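Local coordinates for universal stress protein (Pseudomonas aeruginosa UCBPP-PA14, PDB 7MQ5), which is of unknown function but belongs to the universal stress protein family, whose bacterial members are linked to survival under stress, some of them binding ATP, at residues L24-L29 against P122-K127; I93-F98 against W113-F118. All coordinates share one frame; numbering follows the deposited sequence. Where two conformers were deposited one is given.

Interaction 1: L24-L29 against P122-K127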
loop_
_atom_site.group_PDB
_atom_site.type_symbol
_atom_site.label_atom_id
_atom_site.label_comp_id
_atom_site.label_asym_id
_atom_site.label_seq_id
_atom_site.Cartn_x
_atom_site.Cartn_y
_atom_site.Cartn_z
ATOM N N LEU A 24 5.758 -8.096 10.147
ATOM C CA LEU A 24 5.273 -8.032 11.547
ATOM C C LEU A 24 5.708 -6.720 12.210
ATOM O O LEU A 24 4.953 -6.197 13.028
ATOM C CB LEU A 24 5.783 -9.242 12.329
ATOM C CG LEU A 24 5.282 -9.350 13.769
ATOM C CD1 LEU A 24 3.752 -9.350 13.847
ATOM C CD2 LEU A 24 5.861 -10.604 14.401
ATOM N N LYS A 25 6.899 -6.207 11.885
ATOM C CA LYS A 25 7.312 -4.915 12.508
ATOM C C LYS A 25 6.326 -3.809 12.104
ATOM O O LYS A 25 5.902 -3.029 12.983
ATOM C CB LYS A 25 8.756 -4.573 12.131
ATOM C CG LYS A 25 9.804 -5.405 12.858
ATOM C CD LYS A 25 11.226 -5.084 12.464
ATOM C CE LYS A 25 12.239 -5.720 13.393
ATOM N NZ LYS A 25 12.132 -5.168 14.763
ATOM N N ARG A 26 5.982 -3.712 10.820
ATOM C CA ARG A 26 5.023 -2.645 10.436
ATOM C C ARG A 26 3.671 -2.902 11.121
ATOM O O ARG A 26 3.034 -1.936 11.563
ATOM C CB ARG A 26 4.769 -2.586 8.929
ATOM C CG ARG A 26 5.991 -2.465 8.042
ATOM C CD ARG A 26 7.027 -1.489 8.498
ATOM N NE ARG A 26 7.953 -1.207 7.422
ATOM C CZ ARG A 26 9.128 -0.624 7.573
ATOM N NH1 ARG A 26 9.862 -0.355 6.508
ATOM N NH2 ARG A 26 9.585 -0.333 8.777
ATOM N N ALA A 27 3.241 -4.169 11.190
ATOM C CA ALA A 27 1.936 -4.491 11.812
ATOM C C ALA A 27 1.932 -4.063 13.285
ATOM O O ALA A 27 0.916 -3.519 13.752
ATOM C CB ALA A 27 1.660 -5.965 11.673
ATOM N N GLN A 28 3.040 -4.309 13.994
ATOM C CA GLN A 28 3.125 -3.917 15.428
ATOM C C GLN A 28 3.065 -2.391 15.558
ATOM O O GLN A 28 2.433 -1.889 16.493
ATOM C CB GLN A 28 4.406 -4.448 16.067
ATOM C CG GLN A 28 4.388 -5.937 16.344
ATOM C CD GLN A 28 5.758 -6.364 16.797
ATOM O OE1 GLN A 28 6.681 -6.489 15.999
ATOM N NE2 GLN A 28 5.917 -6.520 18.096
ATOM N N LEU A 29 3.715 -1.674 14.647
ATOM C CA LEU A 29 3.696 -0.195 14.753
ATOM C C LEU A 29 2.264 0.301 14.553
ATOM O O LEU A 29 1.777 1.095 15.372
ATOM C CB LEU A 29 4.636 0.415 13.718
ATOM C CG LEU A 29 4.755 1.934 13.786
ATOM C CD1 LEU A 29 5.458 2.365 15.057
ATOM C CD2 LEU A 29 5.490 2.475 12.570
ATOM N N PRO A 122 -6.651 -2.988 0.632
ATOM C CA PRO A 122 -5.318 -2.399 0.603
ATOM C C PRO A 122 -4.225 -3.446 0.871
ATOM O O PRO A 122 -4.406 -4.346 1.691
ATOM C CB PRO A 122 -5.382 -1.358 1.737
ATOM C CG PRO A 122 -6.840 -0.946 1.772
ATOM C CD PRO A 122 -7.580 -2.229 1.485
ATOM N N VAL A 123 -3.125 -3.323 0.141
ATOM C CA VAL A 123 -1.942 -4.192 0.352
ATOM C C VAL A 123 -0.733 -3.304 0.620
ATOM O O VAL A 123 -0.455 -2.402 -0.190
ATOM C CB VAL A 123 -1.654 -5.100 -0.852
ATOM C CG1 VAL A 123 -0.408 -5.931 -0.597
ATOM C CG2 VAL A 123 -2.840 -5.997 -1.173
ATOM N N LEU A 124 -0.054 -3.558 1.732
ATOM C CA LEU A 124 1.223 -2.900 2.055
ATOM C C LEU A 124 2.344 -3.877 1.723
ATOM O O LEU A 124 2.465 -4.924 2.365
ATOM C CB LEU A 124 1.252 -2.535 3.538
ATOM C CG LEU A 124 2.563 -1.946 4.043
ATOM C CD1 LEU A 124 2.905 -0.638 3.336
ATOM C CD2 LEU A 124 2.505 -1.753 5.547
HETATM N N MSE A 125 3.106 -3.556 0.680
HETATM C CA MSE A 125 4.284 -4.308 0.294
HETATM C C MSE A 125 5.483 -3.626 0.935
HETATM O O MSE A 125 5.780 -2.482 0.591
HETATM C CB MSE A 125 4.472 -4.279 -1.223
HETATM C CG MSE A 125 3.386 -4.973 -2.008
HETATM SE SE MSE A 125 3.302 -6.897 -1.663
HETATM C CE MSE A 125 5.179 -7.345 -2.041
ATOM N N THR A 126 6.137 -4.291 1.890
ATOM C CA THR A 126 7.280 -3.660 2.540
ATOM C C THR A 126 8.528 -3.909 1.690
ATOM O O THR A 126 8.778 -5.060 1.311
ATOM C CB THR A 126 7.426 -4.072 4.013
ATOM O OG1 THR A 126 7.974 -5.385 4.153
ATOM C CG2 THR A 126 6.119 -4.003 4.770
ATOM N N LYS A 127 9.275 -2.844 1.389
ATOM C CA LYS A 127 10.463 -2.970 0.510
ATOM C C LYS A 127 11.737 -2.449 1.173
ATOM O O LYS A 127 12.810 -2.630 0.573
ATOM C CB LYS A 127 10.238 -2.237 -0.814
ATOM C CG LYS A 127 9.017 -2.697 -1.603
ATOM C CD LYS A 127 8.927 -2.105 -2.993
ATOM C CE LYS A 127 9.877 -2.768 -3.961
ATOM N NZ LYS A 127 9.830 -2.139 -5.303
#

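Interaction 2: I93-F98 against W113-F118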
loop_
_atom_site.group_PDB
_atom_site.type_symbol
_atom_site.label_atom_id
_atom_site.label_comp_id
_atom_site.label_asym_id
_atom_site.label_seq_id
_atom_site.Cartn_x
_atom_site.Cartn_y
_atom_site.Cartn_z
ATOM N N ILE A 93 -3.595 -6.249 4.020
ATOM C CA ILE A 93 -2.594 -7.342 3.939
ATOM C C ILE A 93 -1.214 -6.690 3.987
ATOM O O ILE A 93 -0.987 -5.750 3.212
ATOM C CB ILE A 93 -2.772 -8.156 2.650
ATOM C CG1 ILE A 93 -4.144 -8.827 2.596
ATOM C CG2 ILE A 93 -1.642 -9.160 2.485
ATOM C CD1 ILE A 93 -4.511 -9.386 1.239
ATOM N N ILE A 94 -0.337 -7.184 4.852
ATOM C CA ILE A 94 1.068 -6.713 4.905
ATOM C C ILE A 94 1.956 -7.888 4.502
ATOM O O ILE A 94 1.878 -8.972 5.124
ATOM C CB ILE A 94 1.467 -6.162 6.277
ATOM C CG1 ILE A 94 0.494 -5.081 6.755
ATOM C CG2 ILE A 94 2.911 -5.670 6.234
ATOM C CD1 ILE A 94 0.857 -4.501 8.108
ATOM N N LYS A 95 2.778 -7.665 3.475
ATOM C CA LYS A 95 3.718 -8.706 3.019
ATOM C C LYS A 95 5.057 -8.053 2.682
ATOM O O LYS A 95 5.076 -6.991 2.029
ATOM C CB LYS A 95 3.165 -9.439 1.800
ATOM C CG LYS A 95 4.084 -10.558 1.353
ATOM C CD LYS A 95 3.581 -11.425 0.236
ATOM C CE LYS A 95 4.624 -12.452 -0.179
ATOM N NZ LYS A 95 5.847 -11.818 -0.747
ATOM N N GLN A 96 6.140 -8.700 3.080
ATOM C CA GLN A 96 7.478 -8.191 2.731
ATOM C C GLN A 96 7.881 -8.683 1.342
ATOM O O GLN A 96 7.664 -9.858 0.994
ATOM C CB GLN A 96 8.501 -8.626 3.777
ATOM C CG GLN A 96 9.912 -8.167 3.445
ATOM C CD GLN A 96 10.888 -8.260 4.594
ATOM O OE1 GLN A 96 10.589 -8.754 5.686
ATOM N NE2 GLN A 96 12.090 -7.780 4.337
ATOM N N HIS A 97 8.480 -7.776 0.587
ATOM C CA HIS A 97 9.034 -8.069 -0.749
ATOM C C HIS A 97 10.404 -8.726 -0.619
ATOM O O HIS A 97 11.268 -8.175 0.089
ATOM C CB HIS A 97 9.162 -6.763 -1.526
ATOM C CG HIS A 97 9.966 -6.880 -2.767
ATOM N ND1 HIS A 97 11.099 -6.125 -2.977
ATOM C CD2 HIS A 97 9.799 -7.651 -3.857
ATOM C CE1 HIS A 97 11.600 -6.425 -4.160
ATOM N NE2 HIS A 97 10.814 -7.358 -4.725
ATOM N N PHE A 98 10.559 -9.878 -1.271
ATOM C CA PHE A 98 11.857 -10.597 -1.369
ATOM C C PHE A 98 12.138 -10.800 -2.856
ATOM O O PHE A 98 11.475 -11.602 -3.504
ATOM C CB PHE A 98 11.836 -11.911 -0.583
ATOM C CG PHE A 98 11.678 -11.743 0.905
ATOM C CD1 PHE A 98 12.752 -11.378 1.700
ATOM C CD2 PHE A 98 10.453 -11.943 1.516
ATOM C CE1 PHE A 98 12.603 -11.196 3.065
ATOM C CE2 PHE A 98 10.305 -11.776 2.883
ATOM C CZ PHE A 98 11.378 -11.396 3.655
ATOM N N TRP A 113 2.833 -9.878 -7.822
ATOM C CA TRP A 113 1.957 -9.154 -8.774
ATOM C C TRP A 113 0.546 -9.751 -8.768
ATOM O O TRP A 113 -0.419 -8.974 -8.845
ATOM C CB TRP A 113 2.588 -9.104 -10.165
ATOM C CG TRP A 113 3.479 -7.910 -10.317
ATOM C CD1 TRP A 113 4.834 -7.852 -10.470
ATOM C CD2 TRP A 113 3.034 -6.550 -10.195
ATOM N NE1 TRP A 113 5.239 -6.540 -10.532
ATOM C CE2 TRP A 113 4.163 -5.724 -10.320
ATOM C CE3 TRP A 113 1.785 -5.971 -9.958
ATOM C CZ2 TRP A 113 4.060 -4.333 -10.295
ATOM C CZ3 TRP A 113 1.688 -4.601 -9.890
ATOM C CH2 TRP A 113 2.812 -3.798 -10.067
ATOM N N LYS A 114 0.415 -11.071 -8.668
ATOM C CA LYS A 114 -0.938 -11.681 -8.646
ATOM C C LYS A 114 -1.643 -11.283 -7.342
ATOM O O LYS A 114 -2.849 -11.024 -7.377
ATOM C CB LYS A 114 -0.827 -13.191 -8.847
ATOM C CG LYS A 114 -0.437 -13.578 -10.267
ATOM C CD LYS A 114 -0.274 -15.058 -10.498
ATOM C CE LYS A 114 0.078 -15.375 -11.935
ATOM N NZ LYS A 114 0.330 -16.819 -12.118
ATOM N N LEU A 115 -0.900 -11.214 -6.241
ATOM C CA LEU A 115 -1.507 -10.764 -4.966
ATOM C C LEU A 115 -2.028 -9.332 -5.142
ATOM O O LEU A 115 -3.168 -9.035 -4.739
ATOM C CB LEU A 115 -0.465 -10.821 -3.845
ATOM C CG LEU A 115 -0.917 -10.235 -2.511
ATOM C CD1 LEU A 115 -2.123 -10.974 -1.971
ATOM C CD2 LEU A 115 0.225 -10.241 -1.511
ATOM N N LEU A 116 -1.197 -8.453 -5.690
ATOM C CA LEU A 116 -1.633 -7.042 -5.845
ATOM C C LEU A 116 -2.810 -6.911 -6.811
ATOM O O LEU A 116 -3.667 -6.054 -6.598
ATOM C CB LEU A 116 -0.460 -6.204 -6.344
ATOM C CG LEU A 116 0.652 -5.984 -5.330
ATOM C CD1 LEU A 116 1.815 -5.255 -5.964
ATOM C CD2 LEU A 116 0.145 -5.232 -4.112
ATOM N N ARG A 117 -2.834 -7.730 -7.856
ATOM C CA ARG A 117 -3.923 -7.672 -8.855
ATOM C C ARG A 117 -5.257 -8.065 -8.215
ATOM O O ARG A 117 -6.229 -7.292 -8.329
ATOM C CB ARG A 117 -3.546 -8.614 -10.002
ATOM C CG ARG A 117 -4.556 -8.680 -11.131
ATOM C CD ARG A 117 -3.939 -9.376 -12.331
ATOM N NE ARG A 117 -2.726 -8.700 -12.780
ATOM C CZ ARG A 117 -1.479 -9.168 -12.689
ATOM N NH1 ARG A 117 -1.228 -10.372 -12.203
ATOM N NH2 ARG A 117 -0.479 -8.425 -13.129
ATOM N N PHE A 118 -5.262 -9.171 -7.471
ATOM C CA PHE A 118 -6.549 -9.766 -7.015
ATOM C C PHE A 118 -6.949 -9.414 -5.588
ATOM O O PHE A 118 -8.103 -9.700 -5.248
ATOM C CB PHE A 118 -6.511 -11.278 -7.244
ATOM C CG PHE A 118 -6.509 -11.625 -8.709
ATOM C CD1 PHE A 118 -7.637 -11.397 -9.486
ATOM C CD2 PHE A 118 -5.377 -12.131 -9.322
ATOM C CE1 PHE A 118 -7.640 -11.684 -10.844
ATOM C CE2 PHE A 118 -5.382 -12.426 -10.676
ATOM C CZ PHE A 118 -6.511 -12.199 -11.436
#

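Interaction 1: L24-L29 against P122-K127
Arg26 of helix 22-34 lies against Thr126 and Leu124 of strand 123-126. Its aliphatic stem does the touching, not its charged end. CG of Arg26 meets the methyl CG2 of Thr126 at 3.6 Å, the closest approach between the two segments. CB of Arg26 is 4.2 Å from the branch CD2 of Leu124, a looser touch. CG of Arg26 stands beside its backbone N (chi1 -54°), which places it against the Thr126 methyl. A second bend (chi2 -44°) directs the rest of the chain onward. The whole contact buries 108 Å² and is apolar.

The segments belong to a Rossmann-like alpha/beta lobe, with parallel strands 67-72, 37-43, 9-13, 92-96 and 123-126 in the order 3-2-1-4-5. Helix 22-34 lies on one face of the sheet. Leu124 and Thr126 point toward that helix, whereas Val123 and Met125 serve the other face. Beyond the stem, the guanidinium of Arg26 is held by a salt bridge from NE to Asp270 and a hydrogen bond from NH2 to the carbonyl of Arg130. Trp132 packs beside both Arg26 and Leu124.

The outer face of the helix is looser. Lys25 is exposed to solvent, and Leu24 and Gln28 are partly exposed. The last two rest on Leu60 of helix 50-62, and the backbone O of Gln28 accepts a hydrogen bond from the Tyr65 hydroxyl.

Interaction 2: I93-F98 against W113-F118
Strand 93-96 and helix 113-118 run in roughly opposite directions, with the helix lying over one face of the sheet. The nearest CA atoms are those of Ile93 and Leu115, 9.6 Å apart, so side chains alone bridge the gap. The two segments lie on the first strand and the helix of a beta-alpha-beta unit made of strand 92-96, helix 110-118 and strand 123-126. This crossover is part of the Rossmann-like sheet.

Alternate strand residues face the helix. Ile93 and Lys95 point toward it, while Ile94 points away to the other side of the sheet. Leu115 makes the contact from the helix segment and supplies all of its share, 62 Å². Its CG is anti to the backbone N, and chi2 then turns the two methyls onto different strand residues. CD1 of Leu115 meets CD1 of Ile93 at 4.3 Å, methyl against methyl. CD2 of Leu115 touches CD of Lys95 at 4.0 Å, the lysine stem passing it at a slant. Ile81 of helix 77-88 also packs on both Ile93 and Leu115.

Lys95 is buried, and its charge is met by a salt bridge from NZ to Asp112, just before the helix segment. The chain is extended up to CE and then turns (chi4 -64°). That turn brings NZ of Lys95 within 3.2 Å of the backbone O of Gln96, at a C=O...N angle of 146°, tilted 33° from the carbonyl plane.

After strand 9-13 the chain forms helix 22-34, its first helix. Interaction 1 closes a long loop from it to strand 123-126, with 92 residues between its segments. Interaction 2 closes a short loop of 14 residues, from strand 92-96 to helix 110-118, and lies wholly within the longer one. The loops do not cross. Strands 92-96 and 123-126 are parallel neighbours. Leu124 N probably hydrogen-bonds Ile93 O at 2.8 Å, and Thr126 O probably accepts His97 N at the same distance. The two helices pack on opposite faces of this strand pair. Val123 CG1 packs on Leu116 CD2 at 3.6 Å, which ties helix 110-118 to the strand that follows it.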